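Local coordinates for carbohydrate binding protein (Flavobacterium johnsoniae, PDB 3HZB), which binds calcium through this betagamma-crystallin domain, one piece of a longer protein that is probably involved in carbohydrate binding, at residues B[1-6]-B[82-87]; B[16-21]-B[26-31]; B[39-42]-B[48-51]. One frame throughout, in Å; residues are numbered along the deposited sequence.

From the N terminus, strand 3-6 enters one sheet of the betagamma-crystallin domain, and interaction 1 packs it against the last strand, 81-86, of the other sheet, so that nearly the whole chain is a loop between the two. Interactions 2 and 3 both fall within that loop, one after the other and without crossing. Interaction 2 closes a short excursion in which strand 15-18, the partner of 3-6, passes through strand 21-23 into helix 25-29. Interaction 3 closes another short loop, from strand 40-43 of the first sheet to 47-52 of the second. Interactions 1 and 3 thus join the sheets face to face, whereas interaction 2 packs the helix against an outer strand.

Interaction 1 of 3, residues B[1-6]-B[82-87]; sequences DVITVY and IRVIAN
In Ile3 the CG1 branch lies anti to the carbonyl carbon (chi1 -68°) and chi2 is extended at 178°, a pair of torsions that sends CD1 across the interior toward strand 81-86. Val84 answers with CG1 anti to its backbone N. The two side chains meet tip to tip, with Ile3 CD1 3.4 Å from Val84 CG1, closer than ordinary van der Waals contact, and 3.8 Å from Val84 CG2, so that the methyl of Ile3 bears on both branches of the valine. Val2 adds a lighter touch from the chain end, its CG2 lying 4.1 Å from Val84 CG1. Farther along, Val5 and Ile82 overlap flank to flank, each heading toward the other's strand, and Val5 CG1 comes within 4.2 Å of Ile82 CD1.

The backbones stand well apart, with Ile3 CA 7.8 Å from Val84 CA, as befits strands of two different sheets that face each other rather than pair. Val2 and Ile3 both face Leu18 in a classic beta bulge, which explains how two successive side chains can turn toward the same interior. Leu18 also touches Val5 and Val84, while Ala49 meets Ile3 and Ile38 packs on both Val5 and Ile82.

This is part of the hydrophobic core of the betagamma-crystallin sandwich, where the first strand of the domain meets the last. Being wholly apolar, the contact has no directional bond to set its register; between these two segments packing probably does the holding, while backbone bonds to neighbouring strands, such as Ile3 to Leu18 and Val84 to Gly21, fix each strand.

Interaction 2 of 3, residues B[16-21]-B[26-31]; sequences GGLTIG and ARLNSL
Leu18 and Leu31 form the tight part of this contact: Leu18 CD2 presses against Leu31 CD1 at 3.5 Å, nearer than two methyl groups usually come. Leu31 takes the shape that allows this, with CG anti to the carbonyl carbon (chi1 -62°) and chi2 extended at 174°, so that its tip extends over the edge strand 15-18. The same CD1 lies 3.7 Å from Gly17 O, and the methyl thus rests on Leu18 CD2 and Gly17 O together, pressed on segment 16-21 from one side. Gly16 brings bare backbone up to Leu31. Leu28 backs the pair more loosely, its CD2 4.3 Å from Leu18 CD2, and Tyr23 touches all three leucines.

The other end, around Gly21 and Arg27, is polar and more exposed. Arg27 is fully extended, from chi1 (-165°) onward, yet its NH1 comes no nearer to Gly21 than 4.3 Å, at Gly21 C, a loose approach. Water makes the polar link: water 1 lies in the guanidinium plane at its edge, accepts from Arg27 NH1 at 3.0 Å and donates to Ile20 O at 2.9 Å. Arg27 NH1 also bonds to the backbone O of Asp22, and the guanidinium makes a cation-pi contact with Tyr23.

Within the helical segment, Ser30 OG donates to Arg27 O at 2.7 Å, a bond that ties Ser30 back to the residue three before it. The chemistry therefore divides in two: leucine packing brings segment 26-31 against strand 15-18 with no polar bond of its own, whereas the guanidinium is held directly by Asp22 O and Tyr23, and reaches Ile20 O through water 1.

Interaction 3 of 3, residues B[39-42]-B[48-51]; sequences SSLR and QAIL. With CA (calcium ion), chain L.
Leu41 and Leu51 lie alongside each other with their ends pointing opposite ways, Leu41 CD2 4.0 Å from Leu51 CD2. The same methyl of Leu41 sits 4.3 Å from Ala49 CB, so one branch touches both inward-facing residues of segment 48-51. Leu41 has CG anti to the carbonyl carbon (chi1 -51°), and chi2 of 77° folds CD1 aside, leaving CD2 as the extended branch that reaches them.

Beyond this shell, Val5 and Leu71 pack on Leu41, and Ile82 touches both Ala49 and Leu51. Trp75 and Ile64 also border Leu51, and the cluster is buried.

Two residues back, the character changes. Ser39 OG binds a calcium ion at 2.5 Å, joined by three waters, with water 2 at 2.6 Å from the metal. Lys7 O, Asp37 O and Asp77 OD1 complete the protein ligands, while Asn76 OD1, hydrogen-bonded to Ser39 OG, is a second-shell partner of the serine. Ser39 belongs to the betagamma-crystallin calcium motif, N/D-N/D-X-X-S/T-S, and Asp77 comes from the second such loop. Ser39 and Ser40 both face Tyr6 in a classic beta bulge, at the point where the metal-binding loop runs into strand 40-43.

That strand is outermost within this chain in the sheet of 3-6, while 47-52 runs between 81-86 and 60-64 in the other; Leu41, Ala49 and Leu51 fill the interior where the two sheets face each other.

Interaction 1 of 3, residues B[1-6]-B[82-87]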
ATOM      1  N   ASP B   1       2.379 -10.811  -8.768  1.00 36.19           N
ATOM      2  CA  ASP B   1       1.449 -10.824  -7.602  1.00 35.09           C
ATOM      3  C   ASP B   1       1.037  -9.412  -7.209  1.00 32.28           C
ATOM      4  O   ASP B   1       1.878  -8.575  -6.880  1.00 32.71           O
ATOM      5  CB  ASP B   1       2.110 -11.511  -6.405  1.00 37.99           C
ATOM      6  CG  ASP B   1       2.483 -12.950  -6.693  1.00 40.38           C
ATOM      7  OD1 ASP B   1       1.592 -13.727  -7.098  1.00 42.17           O
ATOM      8  OD2 ASP B   1       3.666 -13.304  -6.510  1.00 41.83           O
ATOM      9  N   VAL B   2      -0.264  -9.156  -7.236  1.00 28.90           N
ATOM     10  CA  VAL B   2      -0.789  -7.844  -6.890  1.00 25.36           C
ATOM     11  C   VAL B   2      -1.023  -7.714  -5.391  1.00 22.66           C
ATOM     12  O   VAL B   2      -1.273  -6.621  -4.885  1.00 20.59           O
ATOM     13  CB  VAL B   2      -2.111  -7.567  -7.627  1.00 26.72           C
ATOM     14  CG1 VAL B   2      -1.856  -7.482  -9.123  1.00 28.39           C
ATOM     15  CG2 VAL B   2      -3.118  -8.663  -7.318  1.00 25.98           C
ATOM     16  N   ILE B   3      -0.948  -8.837  -4.686  1.00 19.24           N
ATOM     17  CA  ILE B   3      -1.140  -8.834  -3.243  1.00 18.41           C
ATOM     18  C   ILE B   3      -0.179  -9.801  -2.567  1.00 16.55           C
ATOM     19  O   ILE B   3       0.007 -10.925  -3.021  1.00 15.85           O
ATOM     20  CB  ILE B   3      -2.589  -9.218  -2.874  1.00 19.10           C
ATOM     21  CG1 ILE B   3      -3.543  -8.110  -3.339  1.00 21.54           C
ATOM     22  CG2 ILE B   3      -2.709  -9.439  -1.377  1.00 18.88           C
ATOM     23  CD1 ILE B   3      -4.994  -8.399  -3.084  1.00 23.01           C
ATOM     24  N   THR B   4       0.452  -9.345  -1.493  1.00 14.35           N
ATOM     25  CA  THR B   4       1.370 -10.189  -0.747  1.00 13.44           C
ATOM     26  C   THR B   4       0.907 -10.205   0.705  1.00 12.57           C
ATOM     27  O   THR B   4       0.639  -9.159   1.290  1.00 12.28           O
ATOM     28  CB  THR B   4       2.819  -9.660  -0.824  1.00 14.56           C
ATOM     29  OG1 THR B   4       3.236  -9.616  -2.195  1.00 15.69           O
ATOM     30  CG2 THR B   4       3.759 -10.579  -0.059  1.00 15.84           C
ATOM     31  N   VAL B   5       0.779 -11.400   1.269  1.00 12.06           N
ATOM     32  CA  VAL B   5       0.351 -11.536   2.654  1.00 12.01           C
ATOM     33  C   VAL B   5       1.548 -11.990   3.477  1.00 14.23           C
ATOM     34  O   VAL B   5       2.265 -12.913   3.088  1.00 14.97           O
ATOM     35  CB  VAL B   5      -0.809 -12.544   2.777  1.00 12.58           C
ATOM     36  CG1 VAL B   5      -2.008 -12.013   2.019  1.00 10.04           C
ATOM     37  CG2 VAL B   5      -0.397 -13.912   2.223  1.00 12.82           C
ATOM     38  N   TYR B   6       1.765 -11.332   4.611  1.00 13.30           N
ATOM     39  CA  TYR B   6       2.905 -11.654   5.456  1.00 13.29           C
ATOM     40  C   TYR B   6       2.536 -12.273   6.785  1.00 12.76           C
ATOM     41  O   TYR B   6       1.492 -11.967   7.370  1.00 13.30           O
ATOM     42  CB  TYR B   6       3.747 -10.405   5.721  1.00 13.28           C
ATOM     43  CG  TYR B   6       4.281  -9.733   4.480  1.00 12.70           C
ATOM     44  CD1 TYR B   6       3.466  -8.902   3.714  1.00 15.03           C
ATOM     45  CD2 TYR B   6       5.604  -9.916   4.077  1.00 13.01           C
ATOM     46  CE1 TYR B   6       3.949  -8.269   2.579  1.00 14.41           C
ATOM     47  CE2 TYR B   6       6.101  -9.284   2.936  1.00 14.67           C
ATOM     48  CZ  TYR B   6       5.264  -8.462   2.194  1.00 15.35           C
ATOM     49  OH  TYR B   6       5.727  -7.832   1.065  1.00 16.32           O
ATOM     50  N   ILE B  82      -9.222 -16.106   1.600  1.00 11.87           N
ATOM     51  CA  ILE B  82      -9.123 -14.792   0.982  1.00 12.65           C
ATOM     52  C   ILE B  82      -9.541 -14.810  -0.475  1.00 13.18           C
ATOM     53  O   ILE B  82      -9.379 -15.815  -1.170  1.00 12.84           O
ATOM     54  CB  ILE B  82      -7.662 -14.289   1.014  1.00 12.06           C
ATOM     55  CG1 ILE B  82      -7.151 -14.243   2.452  1.00 12.88           C
ATOM     56  CG2 ILE B  82      -7.559 -12.923   0.357  1.00 15.54           C
ATOM     57  CD1 ILE B  82      -5.672 -13.924   2.554  1.00 14.82           C
ATOM     58  N   ARG B  83     -10.077 -13.684  -0.932  1.00 12.86           N
ATOM     59  CA  ARG B  83     -10.472 -13.529  -2.317  1.00 13.18           C
ATOM     60  C   ARG B  83      -9.877 -12.211  -2.781  1.00 14.18           C
ATOM     61  O   ARG B  83     -10.013 -11.184  -2.110  1.00 14.24           O
ATOM     62  CB  ARG B  83     -11.996 -13.520  -2.462  1.00 13.38           C
ATOM     63  CG  ARG B  83     -12.636 -14.867  -2.145  1.00 16.68           C
ATOM     64  CD  ARG B  83     -14.137 -14.807  -2.300  1.00 16.48           C
ATOM     65  NE  ARG B  83     -14.525 -14.472  -3.666  1.00 16.89           N
ATOM     66  CZ  ARG B  83     -15.456 -13.575  -3.970  1.00 19.12           C
ATOM     67  NH1 ARG B  83     -16.087 -12.924  -2.998  1.00 19.33           N
ATOM     68  NH2 ARG B  83     -15.756 -13.330  -5.243  1.00 18.98           N
ATOM     69  N   VAL B  84      -9.184 -12.264  -3.912  1.00 13.63           N
ATOM     70  CA  VAL B  84      -8.548 -11.096  -4.493  1.00 13.38           C
ATOM     71  C   VAL B  84      -9.387 -10.679  -5.693  1.00 14.28           C
ATOM     72  O   VAL B  84      -9.664 -11.493  -6.573  1.00 14.46           O
ATOM     73  CB  VAL B  84      -7.112 -11.429  -4.956  1.00 13.17           C
ATOM     74  CG1 VAL B  84      -6.457 -10.197  -5.555  1.00 12.70           C
ATOM     75  CG2 VAL B  84      -6.292 -11.941  -3.772  1.00 13.56           C
ATOM     76  N   ILE B  85      -9.798  -9.414  -5.713  1.00 14.65           N
ATOM     77  CA  ILE B  85     -10.616  -8.883  -6.796  1.00 15.56           C
ATOM     78  C   ILE B  85     -10.097  -7.524  -7.266  1.00 17.56           C
ATOM     79  O   ILE B  85      -9.299  -6.882  -6.591  1.00 15.86           O
ATOM     80  CB  ILE B  85     -12.084  -8.703  -6.348  1.00 15.16           C
ATOM     81  CG1 ILE B  85     -12.162  -7.662  -5.228  1.00 16.85           C
ATOM     82  CG2 ILE B  85     -12.655 -10.035  -5.883  1.00 18.18           C
ATOM     83  CD1 ILE B  85     -13.573  -7.374  -4.759  1.00 16.05           C
ATOM     84  N   ALA B  86     -10.558  -7.091  -8.433  1.00 20.08           N
ATOM     85  CA  ALA B  86     -10.138  -5.805  -8.967  1.00 23.25           C
ATOM     86  C   ALA B  86     -10.694  -4.689  -8.089  1.00 25.08           C
ATOM     87  O   ALA B  86     -11.730  -4.855  -7.441  1.00 24.04           O
ATOM     88  CB  ALA B  86     -10.641  -5.644 -10.398  1.00 24.38           C
ATOM     89  N   ASN B  87      -9.997  -3.559  -8.065  1.00 27.44           N
ATOM     90  CA  ASN B  87     -10.428  -2.407  -7.283  1.00 31.77           C
ATOM     91  C   ASN B  87     -10.480  -1.182  -8.190  1.00 32.59           C
ATOM     92  O   ASN B  87     -10.342  -1.357  -9.418  1.00 34.43           O
ATOM     93  CB  ASN B  87      -9.462  -2.141  -6.123  1.00 32.91           C
ATOM     94  CG  ASN B  87      -9.957  -1.043  -5.193  1.00 35.64           C
ATOM     95  OD1 ASN B  87      -9.216  -0.551  -4.338  1.00 37.56           O
ATOM     96  ND2 ASN B  87     -11.219  -0.660  -5.351  1.00 36.37           N
TER

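Interaction 2 of 3, residues B[16-21]-B[26-31]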
ATOM      1  N   GLY B  16       3.329 -14.868   1.125  1.00 16.05           N
ATOM      2  CA  GLY B  16       2.708 -15.582   0.027  1.00 16.17           C
ATOM      3  C   GLY B  16       2.199 -14.562  -0.977  1.00 15.27           C
ATOM      4  O   GLY B  16       1.609 -13.556  -0.593  1.00 15.52           O
ATOM      5  N   GLY B  17       2.437 -14.810  -2.259  1.00 15.14           N
ATOM      6  CA  GLY B  17       1.980 -13.890  -3.283  1.00 16.35           C
ATOM      7  C   GLY B  17       0.656 -14.341  -3.870  1.00 17.35           C
ATOM      8  O   GLY B  17       0.502 -15.511  -4.228  1.00 16.76           O
ATOM      9  N   LEU B  18      -0.297 -13.418  -3.969  1.00 16.38           N
ATOM     10  CA  LEU B  18      -1.615 -13.734  -4.509  1.00 16.66           C
ATOM     11  C   LEU B  18      -1.940 -12.880  -5.733  1.00 17.14           C
ATOM     12  O   LEU B  18      -1.450 -11.761  -5.876  1.00 17.15           O
ATOM     13  CB  LEU B  18      -2.701 -13.492  -3.454  1.00 16.22           C
ATOM     14  CG  LEU B  18      -2.470 -13.964  -2.015  1.00 17.47           C
ATOM     15  CD1 LEU B  18      -3.671 -13.564  -1.160  1.00 16.46           C
ATOM     16  CD2 LEU B  18      -2.253 -15.459  -1.976  1.00 18.47           C
ATOM     17  N   THR B  19      -2.763 -13.429  -6.620  1.00 17.63           N
ATOM     18  CA  THR B  19      -3.199 -12.719  -7.811  1.00 18.22           C
ATOM     19  C   THR B  19      -4.721 -12.789  -7.792  1.00 17.79           C
ATOM     20  O   THR B  19      -5.307 -13.306  -6.837  1.00 18.67           O
ATOM     21  CB  THR B  19      -2.667 -13.374  -9.114  1.00 20.51           C
ATOM     22  OG1 THR B  19      -3.050 -14.756  -9.157  1.00 23.59           O
ATOM     23  CG2 THR B  19      -1.153 -13.264  -9.184  1.00 22.85           C
ATOM     24  N   ILE B  20      -5.365 -12.259  -8.826  1.00 16.46           N
ATOM     25  CA  ILE B  20      -6.822 -12.292  -8.896  1.00 17.50           C
ATOM     26  C   ILE B  20      -7.300 -13.729  -8.730  1.00 16.79           C
ATOM     27  O   ILE B  20      -6.759 -14.643  -9.351  1.00 18.13           O
ATOM     28  CB  ILE B  20      -7.325 -11.747 -10.250  1.00 18.99           C
ATOM     29  CG1 ILE B  20      -7.081 -10.238 -10.326  1.00 19.21           C
ATOM     30  CG2 ILE B  20      -8.803 -12.069 -10.429  1.00 17.94           C
ATOM     31  CD1 ILE B  20      -7.871  -9.435  -9.310  1.00 22.20           C
ATOM     32  N   GLY B  21      -8.308 -13.930  -7.889  1.00 15.32           N
ATOM     33  CA  GLY B  21      -8.812 -15.274  -7.686  1.00 16.21           C
ATOM     34  C   GLY B  21      -9.253 -15.554  -6.263  1.00 16.51           C
ATOM     35  O   GLY B  21      -9.164 -14.688  -5.390  1.00 16.38           O
ATOM     36  N   ALA B  26      -6.898 -24.378   1.741  1.00 13.46           N
ATOM     37  CA  ALA B  26      -6.100 -25.340   0.999  1.00 12.95           C
ATOM     38  C   ALA B  26      -5.163 -24.612   0.044  1.00 13.48           C
ATOM     39  O   ALA B  26      -3.964 -24.904  -0.001  1.00 13.23           O
ATOM     40  CB  ALA B  26      -7.009 -26.294   0.223  1.00 14.17           C
ATOM     41  N   ARG B  27      -5.695 -23.651  -0.709  1.00 12.61           N
ATOM     42  CA  ARG B  27      -4.863 -22.918  -1.654  1.00 12.18           C
ATOM     43  C   ARG B  27      -3.823 -22.063  -0.939  1.00 13.37           C
ATOM     44  O   ARG B  27      -2.695 -21.934  -1.417  1.00 12.63           O
ATOM     45  CB  ARG B  27      -5.716 -22.046  -2.581  1.00 13.82           C
ATOM     46  CG  ARG B  27      -4.940 -21.556  -3.800  1.00 15.39           C
ATOM     47  CD  ARG B  27      -5.825 -20.792  -4.782  1.00 16.78           C
ATOM     48  NE  ARG B  27      -5.060 -20.361  -5.951  1.00 15.89           N
ATOM     49  CZ  ARG B  27      -5.524 -19.550  -6.898  1.00 18.73           C
ATOM     50  NH1 ARG B  27      -6.760 -19.072  -6.826  1.00 16.08           N
ATOM     51  NH2 ARG B  27      -4.744 -19.218  -7.920  1.00 20.05           N
ATOM     52  N   LEU B  28      -4.189 -21.482   0.203  1.00 12.54           N
ATOM     53  CA  LEU B  28      -3.233 -20.677   0.956  1.00 12.20           C
ATOM     54  C   LEU B  28      -2.090 -21.590   1.402  1.00 10.88           C
ATOM     55  O   LEU B  28      -0.919 -21.226   1.310  1.00 11.52           O
ATOM     56  CB  LEU B  28      -3.899 -20.031   2.182  1.00 12.59           C
ATOM     57  CG  LEU B  28      -4.901 -18.903   1.904  1.00 14.35           C
ATOM     58  CD1 LEU B  28      -5.454 -18.369   3.213  1.00 14.34           C
ATOM     59  CD2 LEU B  28      -4.214 -17.784   1.133  1.00 15.19           C
ATOM     60  N   ASN B  29      -2.434 -22.790   1.862  1.00 11.58           N
ATOM     61  CA  ASN B  29      -1.428 -23.747   2.311  1.00 11.11           C
ATOM     62  C   ASN B  29      -0.515 -24.194   1.172  1.00 12.44           C
ATOM     63  O   ASN B  29       0.650 -24.523   1.404  1.00 12.01           O
ATOM     64  CB  ASN B  29      -2.096 -24.973   2.936  1.00 10.24           C
ATOM     65  CG  ASN B  29      -2.430 -24.781   4.409  1.00 10.50           C
ATOM     66  OD1 ASN B  29      -2.416 -23.661   4.940  1.00 13.23           O
ATOM     67  ND2 ASN B  29      -2.744 -25.879   5.077  1.00  6.21           N
ATOM     68  N   SER B  30      -1.032 -24.203  -0.055  1.00 11.23           N
ATOM     69  CA  SER B  30      -0.220 -24.621  -1.195  1.00 14.36           C
ATOM     70  C   SER B  30       0.869 -23.589  -1.457  1.00 15.21           C
ATOM     71  O   SER B  30       1.823 -23.857  -2.187  1.00 16.21           O
ATOM     72  CB  SER B  30      -1.082 -24.814  -2.454  1.00 12.37           C
ATOM     73  OG  SER B  30      -1.416 -23.581  -3.064  1.00 14.45           O
ATOM     74  N   LEU B  31       0.720 -22.414  -0.845  1.00 15.45           N
ATOM     75  CA  LEU B  31       1.689 -21.328  -0.972  1.00 15.63           C
ATOM     76  C   LEU B  31       2.533 -21.258   0.296  1.00 15.63           C
ATOM     77  O   LEU B  31       3.441 -20.434   0.400  1.00 15.77           O
ATOM     78  CB  LEU B  31       0.973 -19.987  -1.164  1.00 15.83           C
ATOM     79  CG  LEU B  31       0.108 -19.841  -2.416  1.00 16.55           C
ATOM     80  CD1 LEU B  31      -0.642 -18.516  -2.380  1.00 17.26           C
ATOM     81  CD2 LEU B  31       0.997 -19.932  -3.647  1.00 17.95           C
TER
HETATM   82  O   HOH W   1      -6.845 -17.576  -9.379  1.00 29.66           O

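Interaction 3 of 3, residues B[39-42]-B[48-51]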
ATOM      1  N   SER B  39      -0.566 -11.435   9.249  1.00 13.14           N
ATOM      2  CA  SER B  39      -0.540 -10.226  10.077  1.00 13.59           C
ATOM      3  C   SER B  39      -0.427  -8.905   9.323  1.00 13.29           C
ATOM      4  O   SER B  39      -0.757  -7.853   9.865  1.00 14.26           O
ATOM      5  CB  SER B  39       0.589 -10.312  11.097  1.00 12.79           C
ATOM      6  OG  SER B  39       0.246 -11.227  12.110  1.00 10.97           O
ATOM      7  N   SER B  40       0.064  -8.942   8.093  1.00 13.08           N
ATOM      8  CA  SER B  40       0.154  -7.716   7.306  1.00 12.96           C
ATOM      9  C   SER B  40       0.018  -8.057   5.831  1.00 13.59           C
ATOM     10  O   SER B  40       0.182  -9.216   5.435  1.00 13.73           O
ATOM     11  CB  SER B  40       1.471  -6.962   7.585  1.00 13.55           C
ATOM     12  OG  SER B  40       2.621  -7.690   7.200  1.00 14.83           O
ATOM     13  N   LEU B  41      -0.315  -7.054   5.025  1.00 12.61           N
ATOM     14  CA  LEU B  41      -0.494  -7.267   3.595  1.00 13.80           C
ATOM     15  C   LEU B  41      -0.118  -6.059   2.762  1.00 12.33           C
ATOM     16  O   LEU B  41      -0.374  -4.924   3.147  1.00 12.99           O
ATOM     17  CB  LEU B  41      -1.955  -7.577   3.256  1.00 14.06           C
ATOM     18  CG  LEU B  41      -2.804  -8.635   3.947  1.00 16.79           C
ATOM     19  CD1 LEU B  41      -3.264  -8.140   5.311  1.00 14.48           C
ATOM     20  CD2 LEU B  41      -4.017  -8.910   3.066  1.00 15.11           C
ATOM     21  N   ARG B  42       0.486  -6.318   1.611  1.00 13.17           N
ATOM     22  CA  ARG B  42       0.815  -5.249   0.683  1.00 14.28           C
ATOM     23  C   ARG B  42      -0.214  -5.432  -0.420  1.00 15.19           C
ATOM     24  O   ARG B  42      -0.464  -6.553  -0.865  1.00 13.64           O
ATOM     25  CB  ARG B  42       2.216  -5.414   0.096  1.00 15.19           C
ATOM     26  CG  ARG B  42       3.352  -4.950   0.992  1.00 15.04           C
ATOM     27  CD  ARG B  42       4.680  -5.149   0.282  1.00 17.22           C
ATOM     28  NE  ARG B  42       5.828  -4.872   1.141  1.00 18.26           N
ATOM     29  CZ  ARG B  42       6.311  -3.659   1.388  1.00 18.18           C
ATOM     30  NH1 ARG B  42       5.750  -2.586   0.840  1.00 18.06           N
ATOM     31  NH2 ARG B  42       7.361  -3.518   2.188  1.00 18.04           N
ATOM     32  N   GLN B  48      -7.616  -5.478  -4.614  1.00 17.74           N
ATOM     33  CA  GLN B  48      -7.972  -5.514  -3.206  1.00 16.70           C
ATOM     34  C   GLN B  48      -8.205  -6.931  -2.721  1.00 16.04           C
ATOM     35  O   GLN B  48      -8.507  -7.830  -3.506  1.00 14.60           O
ATOM     36  CB  GLN B  48      -9.212  -4.660  -2.953  1.00 17.16           C
ATOM     37  CG  GLN B  48     -10.367  -4.945  -3.888  1.00 20.70           C
ATOM     38  CD  GLN B  48     -11.492  -3.939  -3.729  1.00 22.18           C
ATOM     39  OE1 GLN B  48     -12.420  -3.890  -4.541  1.00 25.73           O
ATOM     40  NE2 GLN B  48     -11.419  -3.133  -2.679  1.00 19.82           N
ATOM     41  N   ALA B  49      -8.043  -7.124  -1.417  1.00 15.25           N
ATOM     42  CA  ALA B  49      -8.235  -8.433  -0.817  1.00 15.22           C
ATOM     43  C   ALA B  49      -9.427  -8.426   0.126  1.00 14.89           C
ATOM     44  O   ALA B  49      -9.572  -7.531   0.954  1.00 16.09           O
ATOM     45  CB  ALA B  49      -6.980  -8.855  -0.060  1.00 15.92           C
ATOM     46  N   ILE B  50     -10.296  -9.417  -0.031  1.00 14.01           N
ATOM     47  CA  ILE B  50     -11.446  -9.561   0.846  1.00 13.46           C
ATOM     48  C   ILE B  50     -11.047 -10.683   1.797  1.00 13.63           C
ATOM     49  O   ILE B  50     -10.813 -11.813   1.360  1.00 12.08           O
ATOM     50  CB  ILE B  50     -12.708 -10.015   0.093  1.00 13.05           C
ATOM     51  CG1 ILE B  50     -13.018  -9.059  -1.065  1.00 14.10           C
ATOM     52  CG2 ILE B  50     -13.867 -10.102   1.072  1.00 11.05           C
ATOM     53  CD1 ILE B  50     -13.248  -7.622  -0.638  1.00 16.83           C
ATOM     54  N   LEU B  51     -10.955 -10.374   3.086  1.00 12.36           N
ATOM     55  CA  LEU B  51     -10.564 -11.378   4.068  1.00 13.27           C
ATOM     56  C   LEU B  51     -11.790 -12.030   4.682  1.00 14.03           C
ATOM     57  O   LEU B  51     -12.824 -11.387   4.854  1.00 15.24           O
ATOM     58  CB  LEU B  51      -9.735 -10.736   5.185  1.00 13.89           C
ATOM     59  CG  LEU B  51      -8.565  -9.833   4.776  1.00 14.50           C
ATOM     60  CD1 LEU B  51      -7.859  -9.340   6.032  1.00 14.92           C
ATOM     61  CD2 LEU B  51      -7.596 -10.591   3.881  1.00 13.63           C
TER
HETATM   62 CA    CA L 107       1.072 -13.558  12.450  1.00 13.88          CA
HETATM   63  O   HOH W   2       1.008 -12.753  14.957  1.00 17.30           O
HETATM   64  O   HOH W   3       1.929 -15.845  13.332  1.00 16.08           O
HETATM   65  O   HOH W   4       3.339 -12.623  13.739  1.00 27.15           O